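Long-range contact in CysE, serine acetyltransferase (Brucella abortus, PDB 4HZD), which probably catalyses the transfer of an acetyl group from acetyl-coenzyme A to L-serine, the first step of cysteine biosynthesis: residues A[19-31]-A[41-54]. Sequence-based numbering, arbitrary orientation.
Sequences IWHSIRAEAEEAT and LYATILNQPSLEEA
One face of the Trp20 indole lies against the backbone that opens helix 51-63: Leu51 N stands 3.5 Å above the plane, over the ring centre, and Ser50 C sits nearer the rim. The opposite face is taken by CG of Arg24, one helical turn on, while at the edge Gln48 O lies in plane, 3.4 Å from Trp20 CZ2. Leu46 CD2 rests over one face of the Arg24 guanidinium, whose edge meets Leu46 O; Leu46 CD1 lies over one face of the Tyr42 ring, and CG2 of Thr31 touches that ring's edge at CE1. The setting is an antiparallel helical hairpin in the N-terminal helical domain of serine acetyltransferase, 19-31 against 41-46 at 168°, extended by the start of helix 51-63, and it illustrates how an aromatic plate and a cation can together hold the link between two helices. CG of Trp20 is anti to the backbone N (chi1 -180°), which carries the indole across to residues 48-51. Arg24 bends at chi3 to bring its guanidinium to Leu46. Deeper in, Ile45 is a knob among Trp20, Ile23, Arg24 and Ala27, its CG2 packed 3.6 Å from Ala27 CB. Leu51 CD1 meets Ile23 CD1, and Phe108 and Val112 continue this core around Ile23. At the far end Pro35 of a neighbouring subunit packs on Thr31 and Tyr42. The cation's grip is unequal: Arg24 NH2 reaches Leu46 O at 2.9 Å, in the carbonyl plane and on a lone pair, whereas the bond from Arg24 NH1 to the same oxygen is weak, at 3.4 Å and 133°.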
loop_
_atom_site.group_PDB
_atom_site.type_symbol
_atom_site.label_atom_id
_atom_site.label_comp_id
_atom_site.label_asym_id
_atom_site.label_seq_id
_atom_site.Cartn_x
_atom_site.Cartn_y
_atom_site.Cartn_z
ATOM N N ILE A 19 -1.994 33.232 9.052
ATOM C CA ILE A 19 -1.932 32.238 7.969
ATOM C C ILE A 19 -2.405 30.886 8.503
ATOM O O ILE A 19 -3.298 30.289 7.924
ATOM C CB ILE A 19 -0.543 32.147 7.262
ATOM C CG1 ILE A 19 -0.227 33.431 6.457
ATOM C CG2 ILE A 19 -0.486 30.937 6.315
ATOM C CD1 ILE A 19 1.260 33.607 6.075
ATOM N N TRP A 20 -1.840 30.431 9.625
ATOM C CA TRP A 20 -2.266 29.147 10.255
ATOM C C TRP A 20 -3.705 29.146 10.691
ATOM O O TRP A 20 -4.429 28.142 10.529
ATOM C CB TRP A 20 -1.374 28.867 11.448
ATOM C CG TRP A 20 -1.639 27.598 12.236
ATOM C CD1 TRP A 20 -1.649 27.467 13.617
ATOM C CD2 TRP A 20 -1.896 26.232 11.716
ATOM N NE1 TRP A 20 -1.865 26.155 13.991
ATOM C CE2 TRP A 20 -2.024 25.363 12.896
ATOM C CE3 TRP A 20 -2.025 25.667 10.439
ATOM C CZ2 TRP A 20 -2.267 23.997 12.778
ATOM C CZ3 TRP A 20 -2.258 24.293 10.330
ATOM C CH2 TRP A 20 -2.403 23.480 11.477
ATOM N N HIS A 21 -4.150 30.247 11.292
ATOM C CA HIS A 21 -5.535 30.292 11.765
ATOM C C HIS A 21 -6.511 30.258 10.631
ATOM O O HIS A 21 -7.528 29.564 10.727
ATOM C CB HIS A 21 -5.801 31.486 12.702
ATOM C CG HIS A 21 -4.985 31.446 13.966
ATOM N ND1 HIS A 21 -4.190 32.468 14.346
ATOM C CD2 HIS A 21 -4.822 30.437 14.925
ATOM C CE1 HIS A 21 -3.561 32.139 15.500
ATOM N NE2 HIS A 21 -3.941 30.898 15.848
ATOM N N SER A 22 -6.247 30.987 9.548
ATOM C CA SER A 22 -7.150 30.898 8.384
ATOM C C SER A 22 -7.160 29.492 7.806
ATOM O O SER A 22 -8.212 28.998 7.403
ATOM C CB SER A 22 -6.783 31.867 7.257
ATOM O OG SER A 22 -6.495 33.118 7.800
ATOM N N ILE A 23 -5.985 28.864 7.723
ATOM C CA ILE A 23 -5.917 27.508 7.197
ATOM C C ILE A 23 -6.741 26.539 8.070
ATOM O O ILE A 23 -7.467 25.734 7.540
ATOM C CB ILE A 23 -4.461 27.007 7.025
ATOM C CG1 ILE A 23 -3.833 27.672 5.794
ATOM C CG2 ILE A 23 -4.412 25.464 6.891
ATOM C CD1 ILE A 23 -2.308 27.605 5.785
ATOM N N ARG A 24 -6.643 26.644 9.388
ATOM C CA ARG A 24 -7.448 25.791 10.284
ATOM C C ARG A 24 -8.972 25.990 10.058
ATOM O O ARG A 24 -9.729 25.020 9.979
ATOM C CB ARG A 24 -7.082 26.049 11.748
ATOM C CG ARG A 24 -5.673 25.581 12.141
ATOM C CD ARG A 24 -5.547 25.584 13.689
ATOM N NE ARG A 24 -6.408 24.563 14.295
ATOM C CZ ARG A 24 -6.119 23.266 14.354
ATOM N NH1 ARG A 24 -4.998 22.799 13.825
ATOM N NH2 ARG A 24 -6.948 22.425 14.946
ATOM N N ALA A 25 -9.403 27.248 9.954
ATOM C CA ALA A 25 -10.816 27.556 9.702
ATOM C C ALA A 25 -11.304 27.017 8.341
ATOM O O ALA A 25 -12.406 26.433 8.217
ATOM C CB ALA A 25 -11.030 29.057 9.797
ATOM N N GLU A 26 -10.497 27.244 7.311
ATOM C CA GLU A 26 -10.797 26.776 5.947
ATOM C C GLU A 26 -10.882 25.243 5.900
ATOM O O GLU A 26 -11.724 24.683 5.184
ATOM C CB GLU A 26 -9.739 27.295 4.955
ATOM C CG GLU A 26 -9.807 28.803 4.598
ATOM C CD GLU A 26 -8.451 29.393 4.152
ATOM O OE1 GLU A 26 -7.490 28.638 3.883
ATOM O OE2 GLU A 26 -8.311 30.644 4.079
ATOM N N ALA A 27 -10.014 24.554 6.653
ATOM C CA ALA A 27 -10.022 23.095 6.638
ATOM C C ALA A 27 -11.257 22.559 7.334
ATOM O O ALA A 27 -11.853 21.580 6.891
ATOM C CB ALA A 27 -8.744 22.506 7.249
ATOM N N GLU A 28 -11.663 23.207 8.420
ATOM C CA GLU A 28 -12.826 22.710 9.136
ATOM C C GLU A 28 -14.111 22.917 8.333
ATOM O O GLU A 28 -14.980 22.056 8.316
ATOM C CB GLU A 28 -12.969 23.389 10.483
ATOM C CG GLU A 28 -14.006 22.674 11.329
ATOM C CD GLU A 28 -14.125 23.279 12.701
ATOM O OE1 GLU A 28 -13.227 24.074 13.090
ATOM O OE2 GLU A 28 -15.111 22.954 13.385
ATOM N N GLU A 29 -14.216 24.082 7.693
ATOM C CA GLU A 29 -15.382 24.410 6.904
ATOM C C GLU A 29 -15.515 23.457 5.713
ATOM O O GLU A 29 -16.626 23.029 5.369
ATOM C CB GLU A 29 -15.318 25.865 6.472
ATOM C CG GLU A 29 -16.691 26.491 6.313
ATOM C CD GLU A 29 -17.522 26.493 7.602
ATOM O OE1 GLU A 29 -16.977 26.352 8.733
ATOM O OE2 GLU A 29 -18.755 26.644 7.475
ATOM N N ALA A 30 -14.364 23.102 5.129
ATOM C CA ALA A 30 -14.283 22.166 4.021
ATOM C C ALA A 30 -14.806 20.803 4.420
ATOM O O ALA A 30 -15.475 20.137 3.628
ATOM C CB ALA A 30 -12.840 22.051 3.514
ATOM N N THR A 31 -14.485 20.380 5.651
ATOM C CA THR A 31 -14.890 19.055 6.147
ATOM C C THR A 31 -16.380 18.953 6.364
ATOM O O THR A 31 -16.997 17.948 5.989
ATOM C CB THR A 31 -14.095 18.643 7.418
ATOM O OG1 THR A 31 -12.723 18.551 7.064
ATOM C CG2 THR A 31 -14.537 17.245 7.922
ATOM N N LEU A 41 -8.350 15.964 5.616
ATOM C CA LEU A 41 -8.224 17.281 6.183
ATOM C C LEU A 41 -7.920 17.275 7.667
ATOM O O LEU A 41 -7.238 18.179 8.142
ATOM C CB LEU A 41 -9.461 18.094 5.874
ATOM C CG LEU A 41 -9.701 18.374 4.388
ATOM C CD1 LEU A 41 -11.140 18.808 4.181
ATOM C CD2 LEU A 41 -8.728 19.454 3.916
ATOM N N TYR A 42 -8.401 16.270 8.415
ATOM C CA TYR A 42 -8.020 16.181 9.840
ATOM C C TYR A 42 -6.599 15.704 10.029
ATOM O O TYR A 42 -5.861 16.244 10.846
ATOM C CB TYR A 42 -9.001 15.279 10.634
ATOM C CG TYR A 42 -10.157 16.107 11.193
ATOM C CD1 TYR A 42 -11.093 16.667 10.330
ATOM C CD2 TYR A 42 -10.275 16.372 12.547
ATOM C CE1 TYR A 42 -12.123 17.451 10.781
ATOM C CE2 TYR A 42 -11.336 17.152 13.034
ATOM C CZ TYR A 42 -12.247 17.678 12.139
ATOM O OH TYR A 42 -13.298 18.453 12.510
ATOM N N ALA A 43 -6.205 14.685 9.249
ATOM C CA ALA A 43 -4.863 14.107 9.412
ATOM C C ALA A 43 -3.810 15.084 8.912
ATOM O O ALA A 43 -2.659 15.095 9.409
ATOM C CB ALA A 43 -4.757 12.798 8.669
ATOM N N THR A 44 -4.173 15.899 7.916
ATOM C CA THR A 44 -3.162 16.816 7.410
ATOM C C THR A 44 -3.149 18.221 8.032
ATOM O O THR A 44 -2.091 18.813 8.106
ATOM C CB THR A 44 -2.850 16.773 5.866
ATOM O OG1 THR A 44 -2.713 18.083 5.274
ATOM C CG2 THR A 44 -3.595 15.734 5.067
ATOM N N ILE A 45 -4.310 18.733 8.447
ATOM C CA ILE A 45 -4.375 20.066 9.044
ATOM C C ILE A 45 -4.888 20.002 10.494
ATOM O O ILE A 45 -4.201 20.430 11.411
ATOM C CB ILE A 45 -5.370 20.970 8.273
ATOM C CG1 ILE A 45 -5.000 21.115 6.774
ATOM C CG2 ILE A 45 -5.589 22.294 8.997
ATOM C CD1 ILE A 45 -3.743 21.906 6.487
ATOM N N LEU A 46 -6.124 19.523 10.676
ATOM C CA LEU A 46 -6.849 19.813 11.927
ATOM C C LEU A 46 -6.261 19.115 13.168
ATOM O O LEU A 46 -6.277 19.680 14.243
ATOM C CB LEU A 46 -8.350 19.611 11.754
ATOM C CG LEU A 46 -8.937 20.708 10.855
ATOM C CD1 LEU A 46 -10.279 20.325 10.285
ATOM C CD2 LEU A 46 -9.041 22.044 11.590
ATOM N N ASN A 47 -5.705 17.920 13.009
ATOM C CA ASN A 47 -5.021 17.255 14.119
ATOM C C ASN A 47 -3.601 17.790 14.368
ATOM O O ASN A 47 -2.971 17.364 15.330
ATOM C CB ASN A 47 -4.901 15.717 13.920
ATOM C CG ASN A 47 -6.239 14.998 13.903
ATOM O OD1 ASN A 47 -7.241 15.535 14.347
ATOM N ND2 ASN A 47 -6.249 13.762 13.389
ATOM N N GLN A 48 -3.073 18.648 13.487
ATOM C CA GLN A 48 -1.684 19.077 13.613
ATOM C C GLN A 48 -1.632 20.252 14.581
ATOM O O GLN A 48 -2.527 21.101 14.575
ATOM C CB GLN A 48 -1.111 19.482 12.238
ATOM C CG GLN A 48 -1.188 18.371 11.189
ATOM C CD GLN A 48 -0.135 17.294 11.388
ATOM O OE1 GLN A 48 0.761 17.438 12.215
ATOM N NE2 GLN A 48 -0.224 16.218 10.615
ATOM N N PRO A 49 -0.608 20.303 15.430
ATOM C CA PRO A 49 -0.577 21.475 16.322
ATOM C C PRO A 49 0.128 22.695 15.708
ATOM O O PRO A 49 0.249 23.721 16.390
ATOM C CB PRO A 49 0.229 20.984 17.530
ATOM C CG PRO A 49 1.147 19.954 16.961
ATOM C CD PRO A 49 0.413 19.298 15.792
ATOM N N SER A 50 0.593 22.595 14.455
ATOM C CA SER A 50 1.286 23.735 13.837
ATOM C C SER A 50 1.245 23.668 12.312
ATOM O O SER A 50 1.082 22.589 11.722
ATOM C CB SER A 50 2.750 23.823 14.332
ATOM O OG SER A 50 3.552 22.742 13.846
ATOM N N LEU A 51 1.381 24.826 11.674
ATOM C CA LEU A 51 1.463 24.877 10.227
ATOM C C LEU A 51 2.672 24.093 9.740
ATOM O O LEU A 51 2.569 23.362 8.766
ATOM C CB LEU A 51 1.481 26.341 9.756
ATOM C CG LEU A 51 1.632 26.611 8.252
ATOM C CD1 LEU A 51 0.501 25.974 7.428
ATOM C CD2 LEU A 51 1.606 28.114 8.061
ATOM N N GLU A 52 3.808 24.207 10.444
ATOM C CA GLU A 52 5.017 23.460 10.065
ATOM C C GLU A 52 4.754 21.966 9.989
ATOM O O GLU A 52 5.164 21.287 9.034
ATOM C CB GLU A 52 6.142 23.706 11.071
ATOM C CG GLU A 52 6.722 25.104 11.067
ATOM C CD GLU A 52 5.974 26.127 11.943
ATOM O OE1 GLU A 52 4.867 25.884 12.475
ATOM O OE2 GLU A 52 6.504 27.238 12.084
ATOM N N GLU A 53 4.070 21.454 10.998
ATOM C CA GLU A 53 3.732 20.034 11.040
ATOM C C GLU A 53 2.728 19.621 9.966
ATOM O O GLU A 53 2.879 18.555 9.388
ATOM C CB GLU A 53 3.304 19.601 12.435
ATOM C CG GLU A 53 4.489 19.409 13.371
ATOM C CD GLU A 53 4.046 19.344 14.821
ATOM O OE1 GLU A 53 4.231 18.280 15.443
ATOM O OE2 GLU A 53 3.484 20.354 15.327
ATOM N N ALA A 54 1.737 20.465 9.671
ATOM C CA ALA A 54 0.841 20.197 8.534
ATOM C C ALA A 54 1.574 20.089 7.164
ATOM O O ALA A 54 1.245 19.185 6.358
ATOM C CB ALA A 54 -0.242 21.275 8.444
#